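Long-range contacts in flagellar motor switch protein FliG (Thermotoga maritima, PDB 3AJC), which probably forms part of the switch complex at the base of the flagellar basal body, which takes chemotaxis signals and sets the direction of flagellar rotation: residues Leu16-Gln21 and Ile43-Pro48; Ile92-Ala96 and Glu124-Met129; Phe130-Ile135 and Gln201-Ile205; Leu138-Gln144 and Lys169-Asn173; Thr152-Ala156 and Leu181-Leu186. Residue numbers count along the deposited sequence, not the author numbering.

In the fold
The five contacts follow the all-helical chain from the FliG middle domain into the C-terminal domain. Contact 1 lies in the middle domain. Contact 2 packs helix 92-100 on helix 119-128, about 21 Å from contact 1 between centres, without touching it. Straight after helix 119-128, the 130-135 loop of contact 3 packs on the long helix 194-213; contacts 2 and 3 touch, with centres 13 Å apart. Contacts 4 and 5 are nested within the span closed by contact 3, touch it and each other, and alternate in their segments, so their helices interlock in one compact unit. Contacts 1 and 5 stand 45 Å apart between centres, giving two bodies joined through the region of contacts 2 and 3.

Contact 1: Leu16-Gln21 and Ile43-Pro48; sequences LVNFLQ and ILGALP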
# COMPACT_ATOMS: atom_id res chain seq x y z
N LEU A 16 22.07 -5.60 11.87
CA LEU A 16 21.48 -4.99 10.68
C LEU A 16 21.23 -3.48 10.89
O LEU A 16 21.68 -2.65 10.11
CB LEU A 16 20.18 -5.69 10.27
CG LEU A 16 19.55 -5.23 8.94
CD1 LEU A 16 20.63 -4.98 7.90
CD2 LEU A 16 18.56 -6.28 8.44
N VAL A 17 20.49 -3.14 11.95
CA VAL A 17 20.20 -1.74 12.26
C VAL A 17 21.50 -1.03 12.61
O VAL A 17 21.66 0.16 12.35
CB VAL A 17 19.23 -1.63 13.45
CG1 VAL A 17 19.13 -0.19 13.92
CG2 VAL A 17 17.87 -2.15 13.05
N ASN A 18 22.44 -1.77 13.19
CA ASN A 18 23.73 -1.23 13.59
C ASN A 18 24.48 -0.56 12.43
O ASN A 18 24.99 0.55 12.57
CB ASN A 18 24.60 -2.34 14.18
CG ASN A 18 25.96 -1.84 14.65
OD1 ASN A 18 26.88 -2.63 14.87
ND2 ASN A 18 26.09 -0.52 14.81
N PHE A 19 24.55 -1.25 11.30
CA PHE A 19 25.25 -0.72 10.14
C PHE A 19 24.49 0.39 9.42
O PHE A 19 25.07 1.40 9.04
CB PHE A 19 25.54 -1.84 9.14
CG PHE A 19 26.29 -3.00 9.74
CD1 PHE A 19 25.66 -4.22 9.97
CD2 PHE A 19 27.63 -2.87 10.09
CE1 PHE A 19 26.34 -5.29 10.53
CE2 PHE A 19 28.33 -3.94 10.65
CZ PHE A 19 27.68 -5.16 10.88
N LEU A 20 23.18 0.20 9.22
CA LEU A 20 22.36 1.19 8.53
C LEU A 20 22.32 2.53 9.26
O LEU A 20 22.30 3.58 8.62
CB LEU A 20 20.94 0.66 8.32
CG LEU A 20 20.75 -0.53 7.36
CD1 LEU A 20 19.29 -0.94 7.33
CD2 LEU A 20 21.21 -0.15 5.96
N GLN A 21 22.31 2.49 10.59
CA GLN A 21 22.27 3.71 11.40
C GLN A 21 23.24 4.81 10.98
O GLN A 21 22.89 5.98 10.95
CB GLN A 21 22.56 3.41 12.87
CG GLN A 21 21.47 2.73 13.64
CD GLN A 21 21.82 2.63 15.11
OE1 GLN A 21 22.95 2.26 15.45
NE2 GLN A 21 20.88 2.96 15.98
N ILE A 43 12.82 -2.63 10.34
CA ILE A 43 14.11 -1.94 10.41
C ILE A 43 13.91 -0.45 10.63
O ILE A 43 14.56 0.16 11.48
CB ILE A 43 14.92 -2.12 9.11
CG1 ILE A 43 15.30 -3.59 8.92
CG2 ILE A 43 16.14 -1.23 9.14
CD1 ILE A 43 15.94 -3.87 7.57
N LEU A 44 13.01 0.15 9.84
CA LEU A 44 12.73 1.57 9.94
C LEU A 44 12.35 1.97 11.35
O LEU A 44 12.87 2.95 11.89
CB LEU A 44 11.59 1.94 8.99
CG LEU A 44 11.21 3.42 8.95
CD1 LEU A 44 12.45 4.25 8.69
CD2 LEU A 44 10.15 3.68 7.86
N GLY A 45 11.44 1.21 11.95
CA GLY A 45 11.01 1.55 13.30
C GLY A 45 12.09 1.38 14.34
O GLY A 45 11.98 1.91 15.44
N ALA A 46 13.14 0.63 14.01
CA ALA A 46 14.23 0.40 14.94
C ALA A 46 15.37 1.38 14.72
O ALA A 46 16.36 1.37 15.46
CB ALA A 46 14.74 -1.02 14.83
N LEU A 47 15.24 2.22 13.69
CA LEU A 47 16.27 3.22 13.40
C LEU A 47 16.14 4.42 14.33
O LEU A 47 15.07 4.67 14.91
CB LEU A 47 16.17 3.71 11.96
CG LEU A 47 16.64 2.76 10.85
CD1 LEU A 47 16.42 3.43 9.50
CD2 LEU A 47 18.10 2.41 11.05
N PRO A 48 17.22 5.19 14.49
CA PRO A 48 17.16 6.37 15.36
C PRO A 48 16.02 7.28 14.91
O PRO A 48 15.89 7.60 13.72
CB PRO A 48 18.53 7.02 15.17
CG PRO A 48 19.43 5.84 14.89
CD PRO A 48 18.57 5.01 13.94
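In the FliG middle domain, an all-helical fold built on armadillo-like repeats, helix 14-21 packs against the C-terminal part of helix 37-46 and the residues that follow. Ile43 and Val17 bury the most surface, and their CA atoms are 6.4 Å apart. Ile43, a beta-branched residue on a helix, offers two arms to the facing helix: its CD1 lies 3.7 Å from CD2 of Leu16, and its CG2 lies 3.6 Å from CD1 of Leu20. Leu32 of helix 25-33 also packs on Ile43, so the residue sits among three helices and an apolar side chain is what the place requires. Val17 packs farther along, against Ala46 and Leu47. Its CG2 is 3.8 Å from CB of Ala46, small enough for the backbones to stay close, and its CG1 is 4.0 Å from CD2 of Leu47. Leu47 turns inward to touch Ile28 of helix 25-33, the helix that starts within the EHPQR motif important for FliM binding. No hydrogen bond crosses the interface. Gln21, at the exposed margin, can keep its amide near solvent while lying along a proline ring: NE2 of Gln21 is 3.4 Å from CG of Pro48.

Contact 2: Ile92-Ala96 and Glu124-Met129; sequences IDTAA and EIRRRM
Two alpha-helical segments cross here: 92-96, the start of helix 92-100, and 124-128, in the C-terminal part of helix 119-128. Their axes approach to 8.5 Å at a signed angle of -68°, and the nearest CA atoms, those of Ala96 and Met129, are 4.9 Å apart. The crossing joins two helices of the armadillo-like, all-helical region of FliG. Van der Waals packing comes first. Ile92 (m, m) sets CG2 3.3 Å from CG in the aliphatic stem of Arg128 and 4.3 Å from CG1 of Ile125. Ala96, tiny at the crossing, brings CB 3.7 Å from CG of Met129 and lies against the backbone, 3.6 Å from O of Arg128. Ile125 (m, t) extends past Ala95 toward Leu56 and Ala60 of helix 49-60, tying in the middle domain. The one ionic contact is a salt bridge, OD2 of Asp93 to NH1 of Arg128 at 2.7 Å, with that oxygen over one face of the guanidinium; Arg128 reaches it with chi1 to chi3 of m, m, t. The chemistry is thus divided: small and branched apolar groups set the helix spacing, while a charge pair closes the margin.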
# COMPACT_ATOMS: atom_id res chain seq x y z
N ILE A 92 5.85 5.71 -4.03
CA ILE A 92 4.74 5.91 -3.10
C ILE A 92 4.15 4.61 -2.55
O ILE A 92 3.83 4.53 -1.37
CB ILE A 92 3.60 6.72 -3.76
CG1 ILE A 92 4.16 8.05 -4.29
CG2 ILE A 92 2.48 6.97 -2.76
CD1 ILE A 92 4.84 8.90 -3.23
N ASP A 93 4.00 3.60 -3.41
CA ASP A 93 3.44 2.32 -2.96
C ASP A 93 4.33 1.64 -1.91
O ASP A 93 3.85 1.14 -0.90
CB ASP A 93 3.24 1.40 -4.17
CG ASP A 93 1.81 1.42 -4.67
OD1 ASP A 93 0.94 0.80 -4.02
OD2 ASP A 93 1.55 2.06 -5.72
N THR A 94 5.63 1.63 -2.16
CA THR A 94 6.57 1.04 -1.23
C THR A 94 6.43 1.73 0.13
O THR A 94 6.23 1.07 1.16
CB THR A 94 8.01 1.22 -1.73
OG1 THR A 94 8.12 0.64 -3.03
CG2 THR A 94 9.01 0.55 -0.79
N ALA A 95 6.51 3.06 0.12
CA ALA A 95 6.40 3.86 1.33
C ALA A 95 5.11 3.56 2.10
O ALA A 95 5.14 3.33 3.31
CB ALA A 95 6.47 5.34 0.98
N ALA A 96 3.98 3.56 1.39
CA ALA A 96 2.68 3.30 1.99
C ALA A 96 2.61 1.91 2.63
O ALA A 96 2.01 1.73 3.68
CB ALA A 96 1.57 3.45 0.92
N GLU A 124 -0.39 11.79 -0.79
CA GLU A 124 -0.23 10.72 -1.76
C GLU A 124 -0.03 9.40 -1.02
O GLU A 124 -0.61 8.37 -1.39
CB GLU A 124 0.97 11.00 -2.68
CG GLU A 124 0.64 11.91 -3.87
CD GLU A 124 1.88 12.47 -4.55
OE1 GLU A 124 2.80 11.69 -4.91
OE2 GLU A 124 1.93 13.71 -4.74
N ILE A 125 0.77 9.43 0.03
CA ILE A 125 1.07 8.23 0.81
C ILE A 125 -0.15 7.71 1.58
O ILE A 125 -0.44 6.52 1.57
CB ILE A 125 2.25 8.50 1.81
CG1 ILE A 125 3.51 8.87 1.01
CG2 ILE A 125 2.50 7.26 2.68
CD1 ILE A 125 4.73 9.20 1.84
N ARG A 126 -0.85 8.62 2.23
CA ARG A 126 -2.02 8.25 2.99
C ARG A 126 -3.03 7.54 2.09
O ARG A 126 -3.47 6.43 2.41
CB ARG A 126 -2.65 9.50 3.60
CG ARG A 126 -3.71 9.22 4.63
CD ARG A 126 -4.38 10.50 5.09
NE ARG A 126 -4.19 11.59 4.14
CZ ARG A 126 -3.14 12.41 4.14
NH1 ARG A 126 -2.18 12.26 5.04
NH2 ARG A 126 -3.06 13.38 3.24
N ARG A 127 -3.37 8.16 0.97
CA ARG A 127 -4.33 7.54 0.05
C ARG A 127 -3.82 6.21 -0.50
O ARG A 127 -4.61 5.32 -0.79
CB ARG A 127 -4.67 8.51 -1.10
CG ARG A 127 -5.62 9.63 -0.65
CD ARG A 127 -6.10 10.53 -1.80
NE ARG A 127 -5.01 11.31 -2.40
CZ ARG A 127 -4.28 10.91 -3.44
NH1 ARG A 127 -4.52 9.74 -4.02
NH2 ARG A 127 -3.31 11.68 -3.90
N ARG A 128 -2.51 6.06 -0.62
CA ARG A 128 -1.96 4.80 -1.11
C ARG A 128 -1.93 3.73 -0.01
O ARG A 128 -1.67 2.56 -0.29
CB ARG A 128 -0.54 5.01 -1.65
CG ARG A 128 -0.50 5.53 -3.06
CD ARG A 128 -1.19 4.56 -4.00
NE ARG A 128 -1.01 4.93 -5.40
CZ ARG A 128 0.17 4.98 -6.01
NH1 ARG A 128 1.28 4.68 -5.35
NH2 ARG A 128 0.24 5.32 -7.29
N MET A 129 -2.19 4.13 1.23
CA MET A 129 -2.18 3.22 2.37
C MET A 129 -3.47 2.41 2.54
O MET A 129 -3.54 1.48 3.34
CB MET A 129 -1.91 3.99 3.67
CG MET A 129 -0.44 4.34 3.89
SD MET A 129 -0.21 5.41 5.32
CE MET A 129 -0.49 4.22 6.70

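Contact 3: Phe130-Ile135 and Gln201-Ile205; sequences FVFEDI and QQKII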
# COMPACT_ATOMS: atom_id res chain seq x y z
N PHE A 130 -4.50 2.78 1.78
CA PHE A 130 -5.80 2.13 1.83
C PHE A 130 -5.69 0.62 1.59
O PHE A 130 -5.13 0.20 0.58
CB PHE A 130 -6.72 2.75 0.77
CG PHE A 130 -8.18 2.47 0.98
CD1 PHE A 130 -8.95 3.31 1.77
CD2 PHE A 130 -8.78 1.35 0.42
CE1 PHE A 130 -10.29 3.04 2.01
CE2 PHE A 130 -10.12 1.06 0.66
CZ PHE A 130 -10.88 1.91 1.45
N VAL A 131 -6.18 -0.18 2.52
CA VAL A 131 -6.16 -1.63 2.35
C VAL A 131 -7.61 -2.09 2.20
O VAL A 131 -8.54 -1.33 2.49
CB VAL A 131 -5.51 -2.39 3.53
CG1 VAL A 131 -4.02 -2.05 3.60
CG2 VAL A 131 -6.23 -2.07 4.84
N PHE A 132 -7.81 -3.32 1.78
CA PHE A 132 -9.16 -3.82 1.57
C PHE A 132 -10.09 -3.67 2.77
O PHE A 132 -11.23 -3.28 2.60
CB PHE A 132 -9.14 -5.28 1.11
CG PHE A 132 -10.43 -5.72 0.48
CD1 PHE A 132 -10.87 -5.15 -0.72
CD2 PHE A 132 -11.22 -6.70 1.08
CE1 PHE A 132 -12.08 -5.56 -1.31
CE2 PHE A 132 -12.42 -7.11 0.50
CZ PHE A 132 -12.86 -6.54 -0.69
N GLU A 133 -9.60 -3.96 3.97
CA GLU A 133 -10.43 -3.83 5.17
C GLU A 133 -10.80 -2.38 5.44
O GLU A 133 -11.75 -2.11 6.16
CB GLU A 133 -9.74 -4.42 6.41
CG GLU A 133 -9.65 -5.95 6.46
CD GLU A 133 -11.01 -6.65 6.48
OE1 GLU A 133 -11.93 -6.18 7.19
OE2 GLU A 133 -11.16 -7.69 5.80
N ASP A 134 -10.05 -1.43 4.87
CA ASP A 134 -10.37 -0.02 5.07
C ASP A 134 -11.76 0.33 4.53
O ASP A 134 -12.33 1.37 4.86
CB ASP A 134 -9.30 0.88 4.43
CG ASP A 134 -8.00 0.94 5.26
OD1 ASP A 134 -8.08 1.01 6.50
OD2 ASP A 134 -6.91 0.93 4.66
N ILE A 135 -12.32 -0.55 3.69
CA ILE A 135 -13.65 -0.33 3.13
C ILE A 135 -14.68 -0.20 4.26
O ILE A 135 -15.75 0.36 4.07
CB ILE A 135 -14.05 -1.49 2.18
CG1 ILE A 135 -13.22 -1.41 0.90
CG2 ILE A 135 -15.55 -1.41 1.83
CD1 ILE A 135 -13.35 -2.60 -0.03
N GLN A 201 -8.74 -7.90 -4.90
CA GLN A 201 -8.83 -6.85 -3.88
C GLN A 201 -8.06 -5.61 -4.35
O GLN A 201 -8.53 -4.47 -4.19
CB GLN A 201 -8.27 -7.36 -2.54
CG GLN A 201 -9.12 -8.48 -1.90
CD GLN A 201 -8.70 -8.87 -0.48
OE1 GLN A 201 -7.59 -8.56 -0.02
NE2 GLN A 201 -9.58 -9.57 0.22
N GLN A 202 -6.90 -5.82 -4.95
CA GLN A 202 -6.10 -4.69 -5.44
C GLN A 202 -6.91 -3.90 -6.49
O GLN A 202 -6.86 -2.67 -6.52
CB GLN A 202 -4.82 -5.21 -6.09
CG GLN A 202 -3.97 -4.11 -6.65
CD GLN A 202 -3.15 -3.43 -5.57
OE1 GLN A 202 -3.63 -3.17 -4.46
NE2 GLN A 202 -1.89 -3.14 -5.90
N LYS A 203 -7.62 -4.63 -7.34
CA LYS A 203 -8.44 -4.04 -8.39
C LYS A 203 -9.54 -3.15 -7.81
O LYS A 203 -9.82 -2.07 -8.32
CB LYS A 203 -9.09 -5.15 -9.21
CG LYS A 203 -8.72 -5.17 -10.68
CD LYS A 203 -8.82 -6.59 -11.22
CE LYS A 203 -8.64 -6.63 -12.72
NZ LYS A 203 -8.57 -8.04 -13.22
N ILE A 204 -10.17 -3.62 -6.74
CA ILE A 204 -11.23 -2.86 -6.10
C ILE A 204 -10.63 -1.62 -5.43
O ILE A 204 -11.21 -0.54 -5.47
CB ILE A 204 -11.96 -3.71 -5.05
CG1 ILE A 204 -12.64 -4.90 -5.74
CG2 ILE A 204 -12.94 -2.83 -4.27
CD1 ILE A 204 -13.54 -5.76 -4.81
N ILE A 205 -9.46 -1.80 -4.83
CA ILE A 205 -8.77 -0.70 -4.17
C ILE A 205 -8.43 0.39 -5.18
O ILE A 205 -8.57 1.57 -4.89
CB ILE A 205 -7.47 -1.19 -3.49
CG1 ILE A 205 -7.81 -2.03 -2.26
CG2 ILE A 205 -6.59 0.01 -3.10
CD1 ILE A 205 -6.63 -2.69 -1.61
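Residues 130 and 131 run extended, and the chain then tightens into a 3-10 turn from Phe132 to Ile135, in which N of Ile135 bonds to O of Phe132 at 3.1 Å. OD2 of Asp134 folds back to accept from N of Val131 at 2.5 Å and so fastens the turn. Opposite lies a regular alpha-helical piece of helix 194-213; the nearest CA atoms, of Phe132 and Gln201, are 6.2 Å apart. Phe132 fills the interface. CG of Gln201 sits 3.9 Å from the centroid of its ring, over the face, in a CH-pi contact, while CD1 of Ile204 meets the ring edge 3.8 Å from CE1. CD1 of Ile205 packs 3.6 Å from the backbone N of Phe132, and its CG2 lies 4.4 Å from CD2 of Phe130. NE2 of Gln201 is hydrogen-bonded to the carbonyls of Ala158 and Gly161. With Met129, residues 130-132 form the Met-Phe-X-Phe motif, regarded as a hinge in FliG relatives. No hydrogen bond crosses the two segments: CH-pi and apolar packing hold Phe132 on this helix, and apolar contact with Ile205 holds Phe130.

Contact 4: Leu138-Gln144 and Lys169-Asn173; sequences LDDRSIQ and KIFKN
This is a mainly polar contact between the N-terminal end of one helix and the C-terminal end of another, in the helical C-terminal domain of FliG. Leu138 and Asp139 are extended, and Asp139 is the N-cap of helix 140-147: with chi1 at p, its OD2 accepts from N of Arg141 at 3.1 Å, while its OD1 takes the hydroxyl of Ser142 at 2.7 Å. Across the gap, helix 164-171 ends and Lys172 and Asn173 leave it; the nearest CA atoms, of Gln144 and Asn173, are 5.8 Å apart. Asn173 (chi1 m) buries the most surface. Its ND2 donates to O of Lys169 at 2.6 Å, an amide meeting a carbonyl of the helix's last turn, and its OD1 accepts from NE2 of Gln144 at 2.8 Å. Lys169 stretches all-trans, so that NZ donates to O of Leu138 at 2.6 Å and CE passes 3.5 Å from CD1 of Ile143. The long chain thus gives apolar cover on the way to a polar goal. NZ of Lys172 makes a weak bond within a salt bridge to OD2 of Asp140, at 3.2 Å. Ile143 (m, t) turns CG2 to CB of Asn173, 3.8 Å away. Around the pair, Ile170 and Asn173 touch Leu147 farther along helix 140-147, and Phe171 packs on Ala179, Leu182 and Lys183 of helix 176-187.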
# COMPACT_ATOMS: atom_id res chain seq x y z
N LEU A 138 -15.58 3.34 5.02
CA LEU A 138 -16.45 4.08 4.11
C LEU A 138 -17.93 4.05 4.48
O LEU A 138 -18.41 3.08 5.07
CB LEU A 138 -16.28 3.55 2.68
CG LEU A 138 -14.84 3.37 2.20
CD1 LEU A 138 -14.83 3.00 0.72
CD2 LEU A 138 -14.06 4.66 2.44
N ASP A 139 -18.65 5.12 4.13
CA ASP A 139 -20.08 5.17 4.42
C ASP A 139 -20.80 4.39 3.33
O ASP A 139 -20.28 4.25 2.22
CB ASP A 139 -20.59 6.61 4.46
CG ASP A 139 -20.82 7.19 3.09
OD1 ASP A 139 -19.83 7.50 2.40
OD2 ASP A 139 -22.00 7.33 2.70
N ASP A 140 -21.98 3.89 3.66
CA ASP A 140 -22.79 3.09 2.74
C ASP A 140 -22.97 3.62 1.33
O ASP A 140 -22.92 2.85 0.37
CB ASP A 140 -24.16 2.81 3.39
CG ASP A 140 -24.09 1.71 4.44
OD1 ASP A 140 -23.06 1.61 5.14
OD2 ASP A 140 -25.07 0.94 4.57
N ARG A 141 -23.17 4.93 1.17
CA ARG A 141 -23.34 5.49 -0.17
C ARG A 141 -22.06 5.30 -0.98
O ARG A 141 -22.11 4.86 -2.13
CB ARG A 141 -23.68 6.98 -0.09
CG ARG A 141 -24.88 7.30 0.79
CD ARG A 141 -26.01 7.95 0.00
NE ARG A 141 -26.72 7.00 -0.85
CZ ARG A 141 -27.60 7.34 -1.78
NH1 ARG A 141 -27.89 8.62 -1.98
NH2 ARG A 141 -28.21 6.40 -2.50
N SER A 142 -20.92 5.63 -0.39
CA SER A 142 -19.63 5.48 -1.05
C SER A 142 -19.41 4.03 -1.50
O SER A 142 -18.94 3.77 -2.60
CB SER A 142 -18.49 5.89 -0.11
OG SER A 142 -18.44 7.30 0.04
N ILE A 143 -19.75 3.09 -0.61
CA ILE A 143 -19.61 1.67 -0.90
C ILE A 143 -20.45 1.28 -2.14
O ILE A 143 -19.97 0.54 -3.00
CB ILE A 143 -20.02 0.84 0.33
CG1 ILE A 143 -19.00 1.09 1.45
CG2 ILE A 143 -20.13 -0.63 -0.03
CD1 ILE A 143 -19.25 0.29 2.72
N GLN A 144 -21.68 1.78 -2.22
CA GLN A 144 -22.55 1.52 -3.37
C GLN A 144 -21.90 2.10 -4.63
O GLN A 144 -21.88 1.47 -5.68
CB GLN A 144 -23.92 2.15 -3.14
CG GLN A 144 -24.79 1.41 -2.13
CD GLN A 144 -25.82 2.31 -1.45
OE1 GLN A 144 -26.30 3.28 -2.04
NE2 GLN A 144 -26.17 1.98 -0.21
N LYS A 169 -21.11 -5.78 5.38
CA LYS A 169 -21.30 -4.40 4.95
C LYS A 169 -21.35 -4.27 3.43
O LYS A 169 -22.05 -3.40 2.90
CB LYS A 169 -20.23 -3.48 5.53
CG LYS A 169 -20.58 -2.01 5.35
CD LYS A 169 -19.71 -1.08 6.17
CE LYS A 169 -20.24 0.35 6.10
NZ LYS A 169 -19.37 1.34 6.81
N ILE A 170 -20.62 -5.12 2.72
CA ILE A 170 -20.63 -5.07 1.26
C ILE A 170 -21.96 -5.61 0.74
O ILE A 170 -22.62 -4.99 -0.10
CB ILE A 170 -19.48 -5.90 0.64
CG1 ILE A 170 -18.16 -5.14 0.81
CG2 ILE A 170 -19.77 -6.16 -0.84
CD1 ILE A 170 -16.95 -5.92 0.36
N PHE A 171 -22.35 -6.77 1.26
CA PHE A 171 -23.59 -7.41 0.86
C PHE A 171 -24.82 -6.53 1.06
O PHE A 171 -25.58 -6.32 0.13
CB PHE A 171 -23.79 -8.73 1.60
CG PHE A 171 -24.33 -9.82 0.73
CD1 PHE A 171 -23.51 -10.45 -0.19
CD2 PHE A 171 -25.69 -10.16 0.77
CE1 PHE A 171 -24.01 -11.41 -1.07
CE2 PHE A 171 -26.20 -11.12 -0.10
CZ PHE A 171 -25.35 -11.74 -1.03
N LYS A 172 -25.01 -6.00 2.26
CA LYS A 172 -26.19 -5.17 2.48
C LYS A 172 -26.21 -3.91 1.61
O LYS A 172 -27.19 -3.17 1.62
CB LYS A 172 -26.34 -4.81 3.97
CG LYS A 172 -25.29 -3.90 4.58
CD LYS A 172 -25.60 -3.77 6.08
CE LYS A 172 -24.57 -2.95 6.87
NZ LYS A 172 -24.63 -1.48 6.65
N ASN A 173 -25.15 -3.69 0.84
CA ASN A 173 -25.07 -2.52 -0.02
C ASN A 173 -25.14 -2.82 -1.52
O ASN A 173 -24.95 -1.93 -2.34
CB ASN A 173 -23.78 -1.74 0.29
CG ASN A 173 -23.95 -0.78 1.47
OD1 ASN A 173 -24.65 0.23 1.36
ND2 ASN A 173 -23.30 -1.10 2.59

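Contact 5: Thr152-Ala156 and Leu181-Leu186; sequences TRDLA and LLKDEL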
# COMPACT_ATOMS: atom_id res chain seq x y z
N THR A 152 -18.84 -9.12 -11.01
CA THR A 152 -19.18 -10.21 -10.11
C THR A 152 -18.02 -11.09 -9.68
O THR A 152 -17.85 -11.34 -8.49
CB THR A 152 -20.26 -11.11 -10.74
OG1 THR A 152 -21.42 -10.33 -11.02
CG2 THR A 152 -20.62 -12.27 -9.80
N ARG A 153 -17.23 -11.57 -10.64
CA ARG A 153 -16.14 -12.46 -10.29
C ARG A 153 -15.05 -11.83 -9.42
O ARG A 153 -14.53 -12.47 -8.51
CB ARG A 153 -15.51 -13.07 -11.54
CG ARG A 153 -14.51 -14.18 -11.21
CD ARG A 153 -14.32 -15.11 -12.39
NE ARG A 153 -13.74 -16.39 -11.97
CZ ARG A 153 -12.46 -16.57 -11.68
NH1 ARG A 153 -11.60 -15.55 -11.76
NH2 ARG A 153 -12.04 -17.76 -11.28
N ASP A 154 -14.70 -10.58 -9.70
CA ASP A 154 -13.68 -9.94 -8.89
C ASP A 154 -14.19 -9.76 -7.47
O ASP A 154 -13.44 -9.92 -6.51
CB ASP A 154 -13.28 -8.60 -9.50
CG ASP A 154 -12.32 -8.77 -10.65
OD1 ASP A 154 -11.39 -9.60 -10.53
OD2 ASP A 154 -12.48 -8.06 -11.66
N LEU A 155 -15.48 -9.46 -7.34
CA LEU A 155 -16.08 -9.27 -6.04
C LEU A 155 -16.02 -10.58 -5.27
O LEU A 155 -15.60 -10.61 -4.11
CB LEU A 155 -17.53 -8.81 -6.21
CG LEU A 155 -18.26 -8.17 -5.03
CD1 LEU A 155 -17.33 -7.18 -4.31
CD2 LEU A 155 -19.52 -7.46 -5.55
N ALA A 156 -16.43 -11.67 -5.91
CA ALA A 156 -16.43 -12.97 -5.25
C ALA A 156 -15.03 -13.34 -4.77
O ALA A 156 -14.86 -13.78 -3.63
CB ALA A 156 -16.96 -14.03 -6.20
N LEU A 181 -26.42 -12.62 -8.30
CA LEU A 181 -25.37 -13.04 -9.22
C LEU A 181 -24.13 -13.46 -8.41
O LEU A 181 -23.51 -14.48 -8.68
CB LEU A 181 -24.99 -11.89 -10.18
CG LEU A 181 -25.69 -11.71 -11.54
CD1 LEU A 181 -26.44 -12.95 -11.92
CD2 LEU A 181 -26.61 -10.52 -11.50
N LEU A 182 -23.78 -12.67 -7.41
CA LEU A 182 -22.63 -12.98 -6.57
C LEU A 182 -22.80 -14.34 -5.89
O LEU A 182 -21.92 -15.19 -5.96
CB LEU A 182 -22.44 -11.87 -5.52
CG LEU A 182 -21.33 -12.08 -4.49
CD1 LEU A 182 -19.97 -12.12 -5.19
CD2 LEU A 182 -21.37 -10.94 -3.48
N LYS A 183 -23.94 -14.56 -5.24
CA LYS A 183 -24.18 -15.83 -4.56
C LYS A 183 -24.00 -17.01 -5.50
O LYS A 183 -23.42 -18.03 -5.12
CB LYS A 183 -25.58 -15.86 -3.94
CG LYS A 183 -25.77 -14.85 -2.82
CD LYS A 183 -27.18 -14.95 -2.25
CE LYS A 183 -27.36 -14.01 -1.08
NZ LYS A 183 -28.72 -14.01 -0.47
N ASP A 184 -24.49 -16.86 -6.73
CA ASP A 184 -24.35 -17.91 -7.74
C ASP A 184 -22.89 -18.20 -8.02
O ASP A 184 -22.48 -19.37 -8.08
CB ASP A 184 -25.01 -17.51 -9.05
CG ASP A 184 -26.37 -18.12 -9.22
OD1 ASP A 184 -27.35 -17.51 -8.74
OD2 ASP A 184 -26.45 -19.23 -9.81
N GLU A 185 -22.10 -17.14 -8.20
CA GLU A 185 -20.68 -17.29 -8.47
C GLU A 185 -20.02 -18.05 -7.33
O GLU A 185 -19.33 -19.04 -7.55
CB GLU A 185 -20.04 -15.91 -8.65
CG GLU A 185 -18.51 -15.92 -8.78
CD GLU A 185 -18.01 -16.62 -10.03
OE1 GLU A 185 -16.83 -16.42 -10.40
OE2 GLU A 185 -18.79 -17.38 -10.65
N LEU A 186 -20.25 -17.59 -6.10
CA LEU A 186 -19.66 -18.23 -4.93
C LEU A 186 -19.98 -19.74 -4.87
O LEU A 186 -19.09 -20.56 -4.66
CB LEU A 186 -20.16 -17.54 -3.66
CG LEU A 186 -19.73 -16.08 -3.54
CD1 LEU A 186 -20.50 -15.38 -2.43
CD2 LEU A 186 -18.24 -16.01 -3.29
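Glu185 lays its methylene groups over the first turn of helix 152-159: its CG is 3.6 Å from CB of Ala156, and its CB is 3.9 Å from CG2 of Thr152. The carboxylate can then reach the exposed edge of the contact, where OE1 of Glu185 forms a salt bridge with NE of Arg153 at 3.5 Å. A long acidic residue suits such a place, with a hydrocarbon stem for the interface and a charge for its edge. Farther in, the contact is apolar. Ala156 has no more than a methyl group to offer, so helix 176-187 can come close; CD1 of Leu182 and CD2 of Leu186 each lie 3.7 Å from CB of Ala156. Leu182 also reaches Leu155, CD1 to CB at 4.2 Å, and touches Phe171 of helix 164-171. Thr152 also lies against the backbone, its CG2 3.9 Å from CA of Leu182. The axes approach to 9.2 Å and cross at -63°, with CA atoms paired at Thr152 with Leu182 (5.7 Å) and Ala156 with Leu186 (6.2 Å). Obliquely crossed helices of this kind build the helical C-terminal domain of FliG, in which helix 176-187 is probably the torque helix that, in relatives, presents charged side chains to the stator.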